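Local coordinates for protein putative solute-binding component of ABC transporter (Clostridium phytofermentans, PDB 4YS6) that probably captures sugars outside the cell for an ABC transporter, and holds beta-D-glucopyranose in the cleft between its two lobes, at residues A[68-73]-A[89-94]; A[255-260]-A[266-271]. All coordinates share one frame; numbering follows the deposited sequence. Where two conformers were deposited one is given.

Interaction 1: A[68-73]-A[89-94]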
ATOM      1  N   GLU A  68     -23.471  -8.780  11.026  1.00 19.72           N
ATOM      2  CA  GLU A  68     -22.784  -8.530  12.284  1.00 23.31           C
ATOM      3  C   GLU A  68     -21.295  -8.609  11.975  1.00 23.49           C
ATOM      4  O   GLU A  68     -20.881  -9.308  11.035  1.00 20.51           O
ATOM      5  CB  GLU A  68     -23.177  -9.531  13.370  1.00 27.86           C
ATOM      6  CG  GLU A  68     -24.633  -9.461  13.808  1.00 44.96           C
ATOM      7  CD  GLU A  68     -24.945  -8.222  14.637  1.00 64.69           C
ATOM      8  OE1 GLU A  68     -24.032  -7.387  14.842  1.00 72.23           O
ATOM      9  OE2 GLU A  68     -26.105  -8.085  15.091  1.00 69.42           O
ATOM     10  N   VAL A  69     -20.499  -7.861  12.725  1.00 22.62           N
ATOM     11  CA  VAL A  69     -19.082  -7.695  12.394  1.00 21.08           C
ATOM     12  C   VAL A  69     -18.169  -7.922  13.580  1.00 23.97           C
ATOM     13  O   VAL A  69     -18.405  -7.397  14.658  1.00 21.68           O
ATOM     14  CB  VAL A  69     -18.802  -6.289  11.848  1.00 19.86           C
ATOM     15  CG1 VAL A  69     -17.343  -6.135  11.488  1.00 19.28           C
ATOM     16  CG2 VAL A  69     -19.661  -6.018  10.632  1.00 27.37           C
ATOM     17  N   ASP A  70     -17.113  -8.698  13.356  1.00 19.44           N
ATOM     18  CA  ASP A  70     -16.038  -8.880  14.329  1.00 21.28           C
ATOM     19  C   ASP A  70     -14.771  -8.292  13.724  1.00 21.08           C
ATOM     20  O   ASP A  70     -14.086  -8.952  12.936  1.00 20.71           O
ATOM     21  CB  ASP A  70     -15.859 -10.356  14.659  1.00 25.23           C
ATOM     22  CG  ASP A  70     -14.786 -10.606  15.724  1.00 31.26           C
ATOM     23  OD1 ASP A  70     -14.219  -9.640  16.274  1.00 32.29           O
ATOM     24  OD2 ASP A  70     -14.528 -11.787  16.023  1.00 40.29           O
ATOM     25  N   LEU A  71     -14.511  -7.030  14.054  1.00 16.64           N
ATOM     26  CA  LEU A  71     -13.360  -6.288  13.527  1.00 18.20           C
ATOM     27  C   LEU A  71     -12.208  -6.279  14.526  1.00 17.00           C
ATOM     28  O   LEU A  71     -12.381  -5.880  15.676  1.00 17.28           O
ATOM     29  CB  LEU A  71     -13.769  -4.859  13.195  1.00 22.05           C
ATOM     30  CG  LEU A  71     -12.656  -3.877  12.853  1.00 19.26           C
ATOM     31  CD1 LEU A  71     -11.978  -4.282  11.550  1.00 21.99           C
ATOM     32  CD2 LEU A  71     -13.207  -2.470  12.758  1.00 24.46           C
ATOM     33  N   GLN A  72     -11.030  -6.728  14.106  0.60 15.23           N
ATOM     34  CA  GLN A  72      -9.872  -6.731  14.989  0.60 15.39           C
ATOM     35  C   GLN A  72      -8.634  -6.268  14.252  0.60 15.15           C
ATOM     36  O   GLN A  72      -8.481  -6.510  13.042  0.60 15.15           O
ATOM     37  CB  GLN A  72      -9.641  -8.119  15.586  0.60 18.95           C
ATOM     38  CG  GLN A  72     -10.795  -8.587  16.457  0.60 21.53           C
ATOM     39  CD  GLN A  72     -10.499  -9.889  17.162  0.60 26.30           C
ATOM     40  OE1 GLN A  72      -9.535  -9.983  17.914  0.60 30.26           O
ATOM     41  NE2 GLN A  72     -11.325 -10.905  16.918  0.60 30.84           N
ATOM     42  N   TYR A  73      -7.779  -5.571  14.999  1.00 16.11           N
ATOM     43  CA  TYR A  73      -6.491  -5.068  14.519  1.00 14.75           C
ATOM     44  C   TYR A  73      -5.363  -5.779  15.250  1.00 16.79           C
ATOM     45  O   TYR A  73      -5.444  -5.976  16.465  1.00 17.08           O
ATOM     46  CB  TYR A  73      -6.340  -3.567  14.754  1.00 15.40           C
ATOM     47  CG  TYR A  73      -7.232  -2.716  13.893  1.00 16.37           C
ATOM     48  CD1 TYR A  73      -8.555  -2.512  14.236  1.00 19.67           C
ATOM     49  CD2 TYR A  73      -6.747  -2.130  12.744  1.00 16.27           C
ATOM     50  CE1 TYR A  73      -9.383  -1.728  13.449  1.00 18.63           C
ATOM     51  CE2 TYR A  73      -7.559  -1.343  11.945  1.00 18.08           C
ATOM     52  CZ  TYR A  73      -8.873  -1.156  12.294  1.00 15.04           C
ATOM     53  OH  TYR A  73      -9.702  -0.382  11.521  1.00 20.49           O
ATOM     54  N   ILE A  89     -13.180 -17.550  13.916  1.00 20.21           N
ATOM     55  CA  ILE A  89     -13.751 -18.808  13.481  1.00 23.63           C
ATOM     56  C   ILE A  89     -14.490 -19.452  14.655  1.00 31.40           C
ATOM     57  O   ILE A  89     -15.586 -20.002  14.494  1.00 26.40           O
ATOM     58  CB  ILE A  89     -12.668 -19.749  12.936  1.00 24.08           C
ATOM     59  CG1 ILE A  89     -12.035 -19.140  11.679  1.00 22.73           C
ATOM     60  CG2 ILE A  89     -13.255 -21.126  12.633  1.00 26.97           C
ATOM     61  CD1 ILE A  89     -10.822 -19.908  11.163  1.00 26.63           C
ATOM     62  N   SER A  90     -13.886 -19.376  15.835  1.00 27.75           N
ATOM     63  CA  SER A  90     -14.462 -19.973  17.041  1.00 29.64           C
ATOM     64  C   SER A  90     -15.751 -19.269  17.442  1.00 26.75           C
ATOM     65  O   SER A  90     -16.666 -19.880  17.969  1.00 31.88           O
ATOM     66  CB  SER A  90     -13.457 -19.915  18.196  1.00 40.55           C
ATOM     67  OG  SER A  90     -12.299 -20.675  17.897  1.00 52.58           O
ATOM     68  N   ASN A  91     -15.819 -17.977  17.177  1.00 22.19           N
ATOM     69  CA  ASN A  91     -17.009 -17.189  17.478  1.00 34.05           C
ATOM     70  C   ASN A  91     -18.101 -17.358  16.439  1.00 32.65           C
ATOM     71  O   ASN A  91     -19.170 -16.758  16.562  1.00 40.12           O
ATOM     72  CB  ASN A  91     -16.660 -15.710  17.585  1.00 40.87           C
ATOM     73  CG  ASN A  91     -15.766 -15.410  18.757  1.00 64.22           C
ATOM     74  OD1 ASN A  91     -15.733 -16.160  19.736  1.00 66.50           O
ATOM     75  ND2 ASN A  91     -15.034 -14.304  18.673  1.00 75.80           N
ATOM     76  N   GLY A  92     -17.828 -18.149  15.407  1.00 31.68           N
ATOM     77  CA  GLY A  92     -18.840 -18.473  14.418  1.00 32.93           C
ATOM     78  C   GLY A  92     -18.911 -17.541  13.215  1.00 27.72           C
ATOM     79  O   GLY A  92     -19.948 -17.464  12.554  1.00 26.35           O
ATOM     80  N   CYS A  93     -17.832 -16.820  12.926  1.00 19.65           N
ATOM     81  CA  CYS A  93     -17.790 -16.023  11.703  1.00 18.49           C
ATOM     82  C   CYS A  93     -18.022 -16.949  10.518  1.00 16.96           C
ATOM     83  O   CYS A  93     -17.483 -18.056  10.468  1.00 21.29           O
ATOM     84  CB  CYS A  93     -16.459 -15.294  11.556  1.00 21.36           C
ATOM     85  SG  CYS A  93     -16.273 -13.827  12.637  1.00 33.77           S
ATOM     86  N   LYS A  94     -18.845 -16.495   9.577  1.00 20.68           N
ATOM     87  CA  LYS A  94     -19.245 -17.299   8.427  1.00 19.00           C
ATOM     88  C   LYS A  94     -18.423 -16.978   7.176  1.00 19.26           C
ATOM     89  O   LYS A  94     -18.475 -17.708   6.201  1.00 19.38           O
ATOM     90  CB  LYS A  94     -20.734 -17.082   8.129  1.00 24.48           C
ATOM     91  CG  LYS A  94     -21.662 -17.485   9.262  1.00 31.35           C
ATOM     92  CD  LYS A  94     -21.739 -18.995   9.391  1.00 39.33           C
ATOM     93  CE  LYS A  94     -22.627 -19.420  10.550  1.00 49.89           C
ATOM     94  NZ  LYS A  94     -22.001 -19.105  11.870  1.00 55.38           N
TER
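Asp-70 reaches from strand 68-73 to two residues of the turn that follows helix 78-90, and it does so with two different parts of its side chain. Its CB rests on the sulfur of Cys-93, with CB to SG 4.0 Å. Farther out, OD2 of Asp-70 lies 3.7 Å from ND2 of Asn-91, a separation beyond hydrogen-bond range. The two side chains cross nearly at right angles, while the planes of carboxylate and amide differ by 34°. A chi1 of -177°, which sets CG opposite the backbone N, carries the Asp-70 carboxylate out toward Asn-91.

A neighbour on the same strand also bonds to that carboxylate. In one of the two conformers of Gln-72, NE2 donates to Asp-70 OD1 at 3.2 Å, meeting the oxygen on its syn side but 31° out of the carboxylate plane; a weak bond from the same nitrogen goes to OD2. Met-88 of helix 78-90 packs against Asp-70, Gln-72 and Cys-93 alike. On the other segment the path of the chain is set by a Schellman motif, in which Gly-92, at positive phi, donates its N to Ile-89 O (3.0 Å). The turn is tied once more where Lys-94 NZ bonds to Gly-92 O at 2.7 Å. Cys-93 then points back to the sheet and also touches Leu-38. Strand 68-73 is one edge of its sheet, parallel to strand 38-43, and helix 78-90 leads on to strand 95-98, the beta-alpha-beta build of a periplasmic binding protein lobe.

Interaction 2: A[255-260]-A[266-271]; sequences NALTAS and PIVTGQ
The last turns of helix 247-260 stand off from the chain entering strand 267-268, and the closest pair of CA atoms, those of Leu-257 and Pro-266, is still 9.1 Å apart. Within the helix Ser-260 N bonds to Ala-256 O at 2.9 Å, while Ile-267 makes backbone bonds to Asp-240 and to Val-242 of strand 241-244. The gap between the two segments is bridged by side chains alone. Leu-257 carries it, through a single methyl group. Its CD1 points at the CG corner of the Pro-266 ring, 3.7 Å from CG and 4.0 Å from CD. The same methyl approaches Val-268 more loosely, with Leu-257 CD1 4.3 Å from Val-268 CG2.

Strand 241-244, helix 247-260 and strand 267-268 form a beta-alpha-beta crossover, and Leu-257 lies on the helix face turned to the sheet, as in the alternating strands and helices of a periplasmic binding protein lobe. Leu-257 has CG anti to its carbonyl carbon (chi1 -67°), and an extended chi2 of 169° carries CD1 onward to the proline. All three residues are buried, and the contact is wholly apolar. Val-268, two residues past Pro-266, turns its side chain to the same side of the chain, whereas Ile-267 between them faces helix 141-155 with Tyr-151 and Lys-155. Ile-229 of helix 218-232 and Trp-265 also touch Leu-257, and Pro-266 rests on Val-242. Farther along, Gln-271 OE1 accepts a hydrogen bond from Lys-292, a residue of the glucose pocket.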
ATOM      1  N   ASN A 255      11.134  13.320   6.843  1.00 15.76           N
ATOM      2  CA  ASN A 255      11.646  13.637   8.175  1.00 15.95           C
ATOM      3  C   ASN A 255      13.173  13.706   8.184  1.00 16.89           C
ATOM      4  O   ASN A 255      13.752  14.618   8.761  1.00 15.66           O
ATOM      5  CB  ASN A 255      11.201  12.611   9.212  1.00 16.80           C
ATOM      6  CG  ASN A 255       9.727  12.722   9.589  1.00 19.77           C
ATOM      7  OD1 ASN A 255       9.052  13.710   9.305  1.00 19.82           O
ATOM      8  ND2 ASN A 255       9.237  11.701  10.260  1.00 23.41           N
ATOM      9  N   ALA A 256      13.827  12.739   7.550  1.00 15.94           N
ATOM     10  CA  ALA A 256      15.287  12.718   7.505  1.00 14.51           C
ATOM     11  C   ALA A 256      15.839  13.850   6.675  1.00 17.15           C
ATOM     12  O   ALA A 256      16.837  14.451   7.051  1.00 17.68           O
ATOM     13  CB  ALA A 256      15.782  11.398   6.959  1.00 14.57           C
ATOM     14  N   LEU A 257      15.217  14.120   5.532  1.00 14.41           N
ATOM     15  CA  LEU A 257      15.703  15.185   4.664  1.00 15.51           C
ATOM     16  C   LEU A 257      15.582  16.513   5.387  1.00 17.00           C
ATOM     17  O   LEU A 257      16.496  17.334   5.325  1.00 16.29           O
ATOM     18  CB  LEU A 257      14.934  15.221   3.338  1.00 13.99           C
ATOM     19  CG  LEU A 257      15.106  14.049   2.391  1.00 13.71           C
ATOM     20  CD1 LEU A 257      14.038  14.183   1.269  1.00 14.62           C
ATOM     21  CD2 LEU A 257      16.493  14.029   1.801  1.00 20.49           C
ATOM     22  N   THR A 258      14.477  16.723   6.103  1.00 16.49           N
ATOM     23  CA  THR A 258      14.299  17.954   6.873  1.00 17.31           C
ATOM     24  C   THR A 258      15.400  18.104   7.905  1.00 23.66           C
ATOM     25  O   THR A 258      15.977  19.189   8.076  1.00 27.05           O
ATOM     26  CB  THR A 258      12.914  17.973   7.554  1.00 18.22           C
ATOM     27  OG1 THR A 258      11.925  18.105   6.530  1.00 23.38           O
ATOM     28  CG2 THR A 258      12.768  19.129   8.513  1.00 26.61           C
ATOM     29  N   ALA A 259      15.700  17.009   8.587  1.00 22.31           N
ATOM     30  CA  ALA A 259      16.662  17.037   9.686  1.00 23.13           C
ATOM     31  C   ALA A 259      18.083  17.289   9.212  1.00 28.66           C
ATOM     32  O   ALA A 259      18.826  18.035   9.845  1.00 26.20           O
ATOM     33  CB  ALA A 259      16.603  15.734  10.461  1.00 26.19           C
ATOM     34  N   SER A 260      18.476  16.660   8.114  1.00 18.70           N
ATOM     35  CA  SER A 260      19.910  16.495   7.826  1.00 26.35           C
ATOM     36  C   SER A 260      20.396  16.856   6.441  1.00 29.54           C
ATOM     37  O   SER A 260      21.587  16.997   6.239  1.00 24.89           O
ATOM     38  CB  SER A 260      20.310  15.045   8.078  1.00 28.18           C
ATOM     39  OG  SER A 260      20.032  14.677   9.410  1.00 36.51           O
ATOM     40  N   PRO A 266      14.481  17.015  -3.230  1.00 14.94           N
ATOM     41  CA  PRO A 266      14.212  16.042  -4.283  1.00 14.75           C
ATOM     42  C   PRO A 266      12.728  15.863  -4.585  1.00 14.49           C
ATOM     43  O   PRO A 266      11.867  16.223  -3.773  1.00 14.36           O
ATOM     44  CB  PRO A 266      14.783  14.731  -3.711  1.00 14.39           C
ATOM     45  CG  PRO A 266      14.645  14.894  -2.268  1.00 14.48           C
ATOM     46  CD  PRO A 266      14.847  16.350  -1.965  1.00 14.63           C
ATOM     47  N   ILE A 267      12.450  15.279  -5.745  1.00 14.47           N
ATOM     48  CA  ILE A 267      11.168  14.647  -5.993  1.00 14.14           C
ATOM     49  C   ILE A 267      10.951  13.580  -4.930  1.00 14.95           C
ATOM     50  O   ILE A 267      11.856  12.778  -4.657  1.00 15.98           O
ATOM     51  CB  ILE A 267      11.098  13.985  -7.378  1.00 14.64           C
ATOM     52  CG1 ILE A 267      11.341  14.998  -8.485  1.00 20.69           C
ATOM     53  CG2 ILE A 267       9.750  13.290  -7.547  1.00 15.38           C
ATOM     54  CD1 ILE A 267      11.650  14.349  -9.826  1.00 20.11           C
ATOM     55  N   VAL A 268       9.778  13.594  -4.296  1.00 13.40           N
ATOM     56  CA  VAL A 268       9.400  12.525  -3.354  1.00 12.97           C
ATOM     57  C   VAL A 268       8.000  12.043  -3.695  1.00 15.03           C
ATOM     58  O   VAL A 268       7.063  12.841  -3.723  1.00 14.14           O
ATOM     59  CB  VAL A 268       9.417  12.997  -1.891  1.00 13.51           C
ATOM     60  CG1 VAL A 268       9.016  11.857  -0.953  1.00 15.44           C
ATOM     61  CG2 VAL A 268      10.814  13.557  -1.504  1.00 15.90           C
ATOM     62  N   THR A 269       7.883  10.754  -3.993  1.00 12.48           N
ATOM     63  CA  THR A 269       6.605  10.123  -4.316  1.00 12.29           C
ATOM     64  C   THR A 269       5.982   9.480  -3.081  1.00 12.68           C
ATOM     65  O   THR A 269       6.588   9.430  -2.010  1.00 14.08           O
ATOM     66  CB  THR A 269       6.757   9.045  -5.411  1.00 16.82           C
ATOM     67  OG1 THR A 269       7.588   7.975  -4.946  1.00 16.13           O
ATOM     68  CG2 THR A 269       7.378   9.636  -6.662  1.00 13.59           C
ATOM     69  N   GLY A 270       4.766   8.970  -3.234  1.00 12.23           N
ATOM     70  CA  GLY A 270       4.097   8.283  -2.168  1.00 11.65           C
ATOM     71  C   GLY A 270       2.801   7.663  -2.618  1.00 14.11           C
ATOM     72  O   GLY A 270       2.509   7.558  -3.808  1.00 12.41           O
ATOM     73  N   GLN A 271       2.020   7.236  -1.645  1.00 11.62           N
ATOM     74  CA  GLN A 271       0.734   6.621  -1.892  1.00 11.57           C
ATOM     75  C   GLN A 271      -0.071   6.569  -0.583  1.00 12.30           C
ATOM     76  O   GLN A 271       0.486   6.241   0.467  1.00 13.24           O
ATOM     77  CB  GLN A 271       0.949   5.229  -2.480  1.00 20.40           C
ATOM     78  CG  GLN A 271      -0.230   4.360  -2.469  1.00 22.68           C
ATOM     79  CD  GLN A 271       0.076   2.915  -2.873  1.00 14.81           C
ATOM     80  OE1 GLN A 271      -0.812   2.236  -3.326  1.00 19.44           O
ATOM     81  NE2 GLN A 271       1.344   2.451  -2.727  1.00 18.42           N
TER

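Overall arrangement
Interactions 1 and 2 lie on opposite sides of the chain's centre, 40 Å apart between their own centres, and share no strand or helix. Each lies at an edge strand of its sheet: 68-73 in the seven-stranded mixed sheet, 267-268 in the four-stranded parallel one. Interaction 2 is buried and apolar, a helix side chain meeting the proline before the strand and a valine on it. Interaction 1 is only partly buried; there a buried thiol meets the aspartate CB while its carboxylate approaches the amide of an exposed asparagine, and polar groups bond within each segment, on the strand in one conformer of Gln-72. Between the two sheets lies the glucose-binding cleft.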